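PDB 5C2V: hydrazine synthase subunit alpha from Candidatus Kuenenia stuttgartiensis, which carries out the second half-reaction of hydrazine synthesis in the anammox enzyme complex, condensing hydroxylamine with ammonia to give hydrazine. Local coordinates for residues A133-W145 and G194-L206. Residues are numbered along the deposited sequence; the frame is centred on the assembly and turned at random.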
ATOM      1  N   ALA D 133     -22.104  26.080  26.227  1.00 63.19           N
ATOM      2  CA  ALA D 133     -22.396  27.075  25.206  1.00 51.76           C
ATOM      3  C   ALA D 133     -23.258  28.180  25.790  1.00 73.86           C
ATOM      4  O   ALA D 133     -24.437  27.974  26.077  1.00 68.37           O
ATOM      5  CB  ALA D 133     -23.089  26.429  24.017  1.00 50.97           C
ATOM      6  N   GLY D 134     -22.669  29.358  25.957  1.00 75.93           N
ATOM      7  CA  GLY D 134     -23.343  30.440  26.646  1.00 69.82           C
ATOM      8  C   GLY D 134     -23.394  30.183  28.139  1.00 61.51           C
ATOM      9  O   GLY D 134     -24.022  30.931  28.885  1.00 86.34           O
ATOM     10  N   SER D 135     -22.753  29.100  28.572  1.00 62.11           N
ATOM     11  CA  SER D 135     -22.615  28.797  29.991  1.00 59.13           C
ATOM     12  C   SER D 135     -21.143  28.694  30.364  1.00 62.40           C
ATOM     13  O   SER D 135     -20.464  27.754  29.976  1.00 98.51           O
ATOM     14  CB  SER D 135     -23.339  27.495  30.340  1.00 55.80           C
ATOM     15  OG  SER D 135     -24.597  27.417  29.693  1.00 60.00           O
ATOM     16  N   ILE D 136     -20.655  29.655  31.133  1.00 71.42           N
ATOM     17  CA  ILE D 136     -19.279  29.617  31.603  1.00 72.04           C
ATOM     18  C   ILE D 136     -19.313  29.643  33.121  1.00 76.60           C
ATOM     19  O   ILE D 136     -18.841  28.718  33.781  1.00 80.72           O
ATOM     20  CB  ILE D 136     -18.444  30.784  31.046  1.00 73.22           C
ATOM     21  CG1 ILE D 136     -18.344  30.671  29.524  1.00 70.33           C
ATOM     22  CG2 ILE D 136     -17.052  30.789  31.657  1.00 63.88           C
ATOM     23  CD1 ILE D 136     -17.808  29.340  29.039  1.00 70.15           C
ATOM     24  N   GLU D 137     -19.872  30.719  33.666  1.00 99.58           N
ATOM     25  CA  GLU D 137     -20.126  30.813  35.095  1.00 92.40           C
ATOM     26  C   GLU D 137     -21.554  30.381  35.421  1.00 76.34           C
ATOM     27  O   GLU D 137     -22.480  30.622  34.644  1.00 62.14           O
ATOM     28  CB  GLU D 137     -19.877  32.235  35.588  1.00 82.88           C
ATOM     29  CG  GLU D 137     -20.216  33.310  34.572  1.00 91.48           C
ATOM     30  CD  GLU D 137     -19.826  34.698  35.042  1.00 95.05           C
ATOM     31  OE1 GLU D 137     -18.632  34.907  35.341  1.00 82.88           O
ATOM     32  OE2 GLU D 137     -20.710  35.580  35.104  1.00 93.11           O
ATOM     33  N   GLU D 138     -21.717  29.732  36.570  1.00 79.52           N
ATOM     34  CA  GLU D 138     -23.009  29.205  37.001  1.00 73.97           C
ATOM     35  C   GLU D 138     -24.032  30.309  37.234  1.00 78.55           C
ATOM     36  O   GLU D 138     -23.702  31.375  37.755  1.00 77.19           O
ATOM     37  CB  GLU D 138     -22.843  28.383  38.279  1.00 76.45           C
ATOM     38  CG  GLU D 138     -21.656  27.442  38.260  1.00 62.36           C
ATOM     39  CD  GLU D 138     -21.502  26.686  39.561  1.00 79.06           C
ATOM     40  OE1 GLU D 138     -20.353  26.361  39.929  1.00 77.70           O
ATOM     41  OE2 GLU D 138     -22.529  26.419  40.218  1.00 94.24           O
ATOM     42  N   GLY D 139     -25.276  30.047  36.852  1.00 65.78           N
ATOM     43  CA  GLY D 139     -26.338  31.017  37.031  1.00 53.93           C
ATOM     44  C   GLY D 139     -27.457  30.869  36.022  1.00 65.94           C
ATOM     45  O   GLY D 139     -27.697  29.789  35.481  1.00 79.40           O
ATOM     46  N   GLU D 140     -28.143  31.977  35.775  1.00 61.73           N
ATOM     47  CA  GLU D 140     -29.176  32.047  34.756  1.00 67.95           C
ATOM     48  C   GLU D 140     -28.723  33.075  33.734  1.00 73.26           C
ATOM     49  O   GLU D 140     -27.815  33.861  34.005  1.00 54.62           O
ATOM     50  CB  GLU D 140     -30.531  32.435  35.351  1.00 84.90           C
ATOM     51  CG  GLU D 140     -30.540  33.790  36.044  1.00 88.08           C
ATOM     52  CD  GLU D 140     -31.935  34.230  36.447  1.00 97.24           C
ATOM     53  OE1 GLU D 140     -32.909  33.545  36.071  1.00 90.96           O
ATOM     54  OE2 GLU D 140     -32.056  35.264  37.139  1.00 94.06           O
ATOM     55  N   GLY D 141     -29.341  33.071  32.561  1.00 67.37           N
ATOM     56  CA  GLY D 141     -28.901  33.956  31.504  1.00 52.10           C
ATOM     57  C   GLY D 141     -30.034  34.448  30.634  1.00 55.65           C
ATOM     58  O   GLY D 141     -31.097  33.829  30.546  1.00 58.94           O
ATOM     59  N   ARG D 142     -29.782  35.574  29.979  1.00 58.84           N
ATOM     60  CA  ARG D 142     -30.817  36.355  29.322  1.00 63.86           C
ATOM     61  C   ARG D 142     -31.218  35.809  27.958  1.00 51.23           C
ATOM     62  O   ARG D 142     -30.413  35.201  27.254  1.00 60.74           O
ATOM     63  CB  ARG D 142     -30.346  37.804  29.183  1.00 68.58           C
ATOM     64  CG  ARG D 142     -29.867  38.408  30.495  1.00 74.21           C
ATOM     65  CD  ARG D 142     -28.915  39.570  30.267  1.00 69.31           C
ATOM     66  NE  ARG D 142     -29.524  40.640  29.484  1.00 76.19           N
ATOM     67  CZ  ARG D 142     -28.855  41.680  28.997  1.00 75.67           C
ATOM     68  NH1 ARG D 142     -27.550  41.788  29.206  1.00 69.65           N
ATOM     69  NH2 ARG D 142     -29.489  42.610  28.297  1.00 79.41           N
ATOM     70  N   ILE D 143     -32.478  36.032  27.599  1.00 46.59           N
ATOM     71  CA  ILE D 143     -32.973  35.713  26.267  1.00 54.21           C
ATOM     72  C   ILE D 143     -33.458  36.992  25.597  1.00 74.50           C
ATOM     73  O   ILE D 143     -34.427  37.609  26.039  1.00 86.31           O
ATOM     74  CB  ILE D 143     -34.113  34.681  26.307  1.00 59.09           C
ATOM     75  CG1 ILE D 143     -33.608  33.350  26.866  1.00 66.04           C
ATOM     76  CG2 ILE D 143     -34.708  34.492  24.920  1.00 54.32           C
ATOM     77  CD1 ILE D 143     -34.650  32.254  26.878  1.00 65.50           C
ATOM     78  N   ILE D 144     -32.770  37.388  24.533  1.00 76.83           N
ATOM     79  CA  ILE D 144     -33.064  38.641  23.849  1.00 57.62           C
ATOM     80  C   ILE D 144     -33.347  38.405  22.374  1.00 65.63           C
ATOM     81  O   ILE D 144     -32.645  37.632  21.724  1.00 69.71           O
ATOM     82  CB  ILE D 144     -31.890  39.637  23.980  1.00 51.66           C
ATOM     83  CG1 ILE D 144     -31.526  39.852  25.450  1.00 56.39           C
ATOM     84  CG2 ILE D 144     -32.218  40.960  23.306  1.00 62.62           C
ATOM     85  CD1 ILE D 144     -30.337  40.763  25.650  1.00 61.11           C
ATOM     86  N   TRP D 145     -34.375  39.061  21.839  1.00 73.31           N
ATOM     87  CA  TRP D 145     -34.568  39.026  20.390  1.00 57.90           C
ATOM     88  C   TRP D 145     -35.242  40.284  19.856  1.00 74.69           C
ATOM     89  O   TRP D 145     -35.557  41.206  20.610  1.00 82.66           O
ATOM     90  CB  TRP D 145     -35.358  37.778  19.967  1.00 69.74           C
ATOM     91  CG  TRP D 145     -36.813  37.742  20.342  1.00 68.40           C
ATOM     92  CD1 TRP D 145     -37.820  38.493  19.805  1.00 82.22           C
ATOM     93  CD2 TRP D 145     -37.430  36.866  21.293  1.00 68.41           C
ATOM     94  NE1 TRP D 145     -39.020  38.158  20.385  1.00 82.78           N
ATOM     95  CE2 TRP D 145     -38.808  37.160  21.299  1.00 80.66           C
ATOM     96  CE3 TRP D 145     -36.948  35.871  22.149  1.00 62.29           C
ATOM     97  CZ2 TRP D 145     -39.709  36.493  22.126  1.00 71.35           C
ATOM     98  CZ3 TRP D 145     -37.843  35.212  22.971  1.00 61.80           C
ATOM     99  CH2 TRP D 145     -39.209  35.526  22.953  1.00 65.90           C
ATOM    100  N   GLY D 194     -34.687  22.495  26.628  1.00 63.66           N
ATOM    101  CA  GLY D 194     -35.872  22.402  25.793  1.00 55.05           C
ATOM    102  C   GLY D 194     -35.834  23.342  24.605  1.00 65.37           C
ATOM    103  O   GLY D 194     -36.869  23.668  24.020  1.00 59.44           O
ATOM    104  N   GLY D 195     -34.633  23.784  24.252  1.00 71.87           N
ATOM    105  CA  GLY D 195     -34.449  24.707  23.150  1.00 73.35           C
ATOM    106  C   GLY D 195     -34.211  26.119  23.640  1.00 77.37           C
ATOM    107  O   GLY D 195     -33.973  27.028  22.845  1.00 78.71           O
ATOM    108  N   LYS D 196     -34.264  26.326  24.946  1.00 87.31           N
ATOM    109  CA  LYS D 196     -34.177  27.690  25.442  1.00 79.71           C
ATOM    110  C   LYS D 196     -32.739  28.199  25.479  1.00 79.50           C
ATOM    111  O   LYS D 196     -32.516  29.402  25.502  1.00 74.80           O
ATOM    112  CB  LYS D 196     -34.834  27.801  26.822  1.00 85.46           C
ATOM    113  CG  LYS D 196     -36.359  27.892  26.758  1.00 88.63           C
ATOM    114  CD  LYS D 196     -36.992  26.521  26.912  1.00 94.33           C
ATOM    115  CE  LYS D 196     -38.496  26.547  26.716  1.00 93.55           C
ATOM    116  NZ  LYS D 196     -39.088  25.206  26.986  1.00 85.27           N
ATOM    117  N   ILE D 197     -31.764  27.293  25.471  1.00 69.53           N
ATOM    118  CA  ILE D 197     -30.359  27.702  25.437  1.00 66.74           C
ATOM    119  C   ILE D 197     -29.980  28.159  24.030  1.00 69.47           C
ATOM    120  O   ILE D 197     -29.276  29.156  23.853  1.00 64.80           O
ATOM    121  CB  ILE D 197     -29.425  26.566  25.895  1.00 70.74           C
ATOM    122  CG1 ILE D 197     -29.599  26.341  27.398  1.00 73.20           C
ATOM    123  CG2 ILE D 197     -27.969  26.889  25.566  1.00 76.29           C
ATOM    124  CD1 ILE D 197     -28.571  25.422  28.014  1.00 78.69           C
ATOM    125  N   ILE D 198     -30.470  27.430  23.034  1.00 75.18           N
ATOM    126  CA  ILE D 198     -30.333  27.835  21.642  1.00 77.17           C
ATOM    127  C   ILE D 198     -31.081  29.149  21.421  1.00 63.39           C
ATOM    128  O   ILE D 198     -30.639  30.012  20.663  1.00 63.02           O
ATOM    129  CB  ILE D 198     -30.867  26.746  20.685  1.00 69.75           C
ATOM    130  CG1 ILE D 198     -30.002  25.490  20.784  1.00 74.05           C
ATOM    131  CG2 ILE D 198     -30.892  27.244  19.250  1.00 63.34           C
ATOM    132  CD1 ILE D 198     -28.564  25.708  20.373  1.00 70.64           C
ATOM    133  N   GLN D 199     -32.206  29.304  22.112  1.00 71.80           N
ATOM    134  CA  GLN D 199     -32.983  30.536  22.040  1.00 73.22           C
ATOM    135  C   GLN D 199     -32.232  31.678  22.714  1.00 57.87           C
ATOM    136  O   GLN D 199     -32.387  32.841  22.346  1.00 58.63           O
ATOM    137  CB  GLN D 199     -34.358  30.346  22.685  1.00 76.08           C
ATOM    138  CG  GLN D 199     -35.334  31.472  22.391  1.00 73.62           C
ATOM    139  CD  GLN D 199     -36.720  31.208  22.944  1.00 57.95           C
ATOM    140  OE1 GLN D 199     -36.921  30.300  23.750  1.00 83.13           O
ATOM    141  NE2 GLN D 199     -37.688  32.004  22.507  1.00 54.39           N
ATOM    142  N   ARG D 200     -31.417  31.339  23.703  1.00 44.08           N
ATOM    143  CA  ARG D 200     -30.596  32.327  24.383  1.00 45.00           C
ATOM    144  C   ARG D 200     -29.496  32.796  23.446  1.00 58.80           C
ATOM    145  O   ARG D 200     -29.261  33.995  23.300  1.00 71.12           O
ATOM    146  CB  ARG D 200     -30.006  31.752  25.676  1.00 36.85           C
ATOM    147  CG  ARG D 200     -28.733  32.442  26.153  1.00 38.11           C
ATOM    148  CD  ARG D 200     -28.455  32.151  27.624  1.00 45.89           C
ATOM    149  NE  ARG D 200     -27.102  32.534  28.023  1.00 60.51           N
ATOM    150  CZ  ARG D 200     -26.713  33.782  28.264  1.00 57.24           C
ATOM    151  NH1 ARG D 200     -27.570  34.785  28.140  1.00 63.42           N
ATOM    152  NH2 ARG D 200     -25.460  34.028  28.624  1.00 44.90           N
ATOM    153  N   ILE D 201     -28.825  31.842  22.807  1.00 73.00           N
ATOM    154  CA  ILE D 201     -27.743  32.164  21.885  1.00 62.07           C
ATOM    155  C   ILE D 201     -28.227  32.761  20.558  1.00 53.78           C
ATOM    156  O   ILE D 201     -27.816  33.859  20.181  1.00 73.97           O
ATOM    157  CB  ILE D 201     -26.893  30.915  21.580  1.00 67.90           C
ATOM    158  CG1 ILE D 201     -26.363  30.302  22.880  1.00 58.01           C
ATOM    159  CG2 ILE D 201     -25.748  31.264  20.644  1.00 78.42           C
ATOM    160  CD1 ILE D 201     -25.533  29.050  22.677  1.00 64.12           C
ATOM    161  N   THR D 202     -29.091  32.035  19.854  1.00 56.50           N
ATOM    162  CA  THR D 202     -29.570  32.460  18.535  1.00 74.10           C
ATOM    163  C   THR D 202     -30.746  33.439  18.567  1.00 69.06           C
ATOM    164  O   THR D 202     -30.816  34.359  17.753  1.00 77.54           O
ATOM    165  CB  THR D 202     -29.981  31.246  17.677  1.00 72.73           C
ATOM    166  OG1 THR D 202     -31.062  30.552  18.312  1.00 61.18           O
ATOM    167  CG2 THR D 202     -28.805  30.300  17.490  1.00 70.04           C
ATOM    168  N   GLY D 203     -31.664  33.239  19.507  1.00 66.78           N
ATOM    169  CA  GLY D 203     -32.902  34.000  19.531  1.00 73.64           C
ATOM    170  C   GLY D 203     -34.105  33.189  19.080  1.00 65.56           C
ATOM    171  O   GLY D 203     -35.197  33.728  18.897  1.00 63.26           O
ATOM    172  N   HIS D 204     -33.897  31.888  18.898  1.00 80.27           N
ATOM    173  CA  HIS D 204     -34.972  30.968  18.538  1.00 70.48           C
ATOM    174  C   HIS D 204     -34.667  29.584  19.099  1.00 65.03           C
ATOM    175  O   HIS D 204     -33.505  29.194  19.194  1.00 75.74           O
ATOM    176  CB  HIS D 204     -35.143  30.903  17.018  1.00 55.40           C
ATOM    177  CG  HIS D 204     -36.405  30.224  16.575  1.00 64.12           C
ATOM    178  ND1 HIS D 204     -36.615  28.870  16.724  1.00 67.95           N
ATOM    179  CD2 HIS D 204     -37.516  30.714  15.976  1.00 66.60           C
ATOM    180  CE1 HIS D 204     -37.805  28.556  16.242  1.00 69.06           C
ATOM    181  NE2 HIS D 204     -38.372  29.657  15.782  1.00 65.72           N
ATOM    182  N   VAL D 205     -35.707  28.843  19.469  1.00 77.06           N
ATOM    183  CA  VAL D 205     -35.525  27.491  19.985  1.00 76.43           C
ATOM    184  C   VAL D 205     -34.933  26.588  18.908  1.00 80.92           C
ATOM    185  O   VAL D 205     -35.092  26.843  17.714  1.00 69.35           O
ATOM    186  CB  VAL D 205     -36.849  26.882  20.488  1.00 67.68           C
ATOM    187  CG1 VAL D 205     -37.352  27.636  21.709  1.00 72.03           C
ATOM    188  CG2 VAL D 205     -37.893  26.879  19.381  1.00 65.43           C
ATOM    189  N   LEU D 206     -34.242  25.538  19.342  1.00 80.55           N
ATOM    190  CA  LEU D 206     -33.569  24.625  18.426  1.00 59.03           C
ATOM    191  C   LEU D 206     -34.557  23.895  17.524  1.00 58.36           C
ATOM    192  O   LEU D 206     -35.568  23.369  17.990  1.00 66.56           O
ATOM    193  CB  LEU D 206     -32.732  23.612  19.209  1.00 56.54           C
ATOM    194  CG  LEU D 206     -31.855  22.654  18.398  1.00 65.90           C
ATOM    195  CD1 LEU D 206     -30.876  23.424  17.527  1.00 57.66           C
ATOM    196  CD2 LEU D 206     -31.115  21.694  19.317  1.00 53.32           C
TER
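A single arginine of the short helix 196-201, R200, reaches between the start of the loop 133-138 and strand 139-145, and bonds to backbone carbonyls of both. Its CG stands anti to the backbone N (chi1 156°) and the chain runs extended to NE, which carries the guanidinium past I143 to G141. There R200 NH1 donates to R142 O at 3.0 Å, in the carbonyl plane and on a lone pair, while R200 NH2 makes a weak bond of 3.4 Å to G134 O at the guanidinium edge. G141, with no side chain, lets its CA lie against one face of the group. The buried charge is met from across the subunit interface: E28 of the gamma subunit forms a salt bridge with R200 NH1. Alongside, I143 lays CG2 on the Q199 backbone O (3.8 Å) and CG1 on R200 CA. Farther along the strand, the Q199 amide lies by the W145 ring, their planes 4° apart. At the loop's start, A133 CB meets I201 CD1 at 3.8 Å. Strand 139-145 passes the helix at 63°, its axis 7.2 Å away. The helix packs on the antiparallel sheet that holds strands 139-146, 154-171 and 186-191, probably part of the N-terminal domain with the six-bladed beta-propeller.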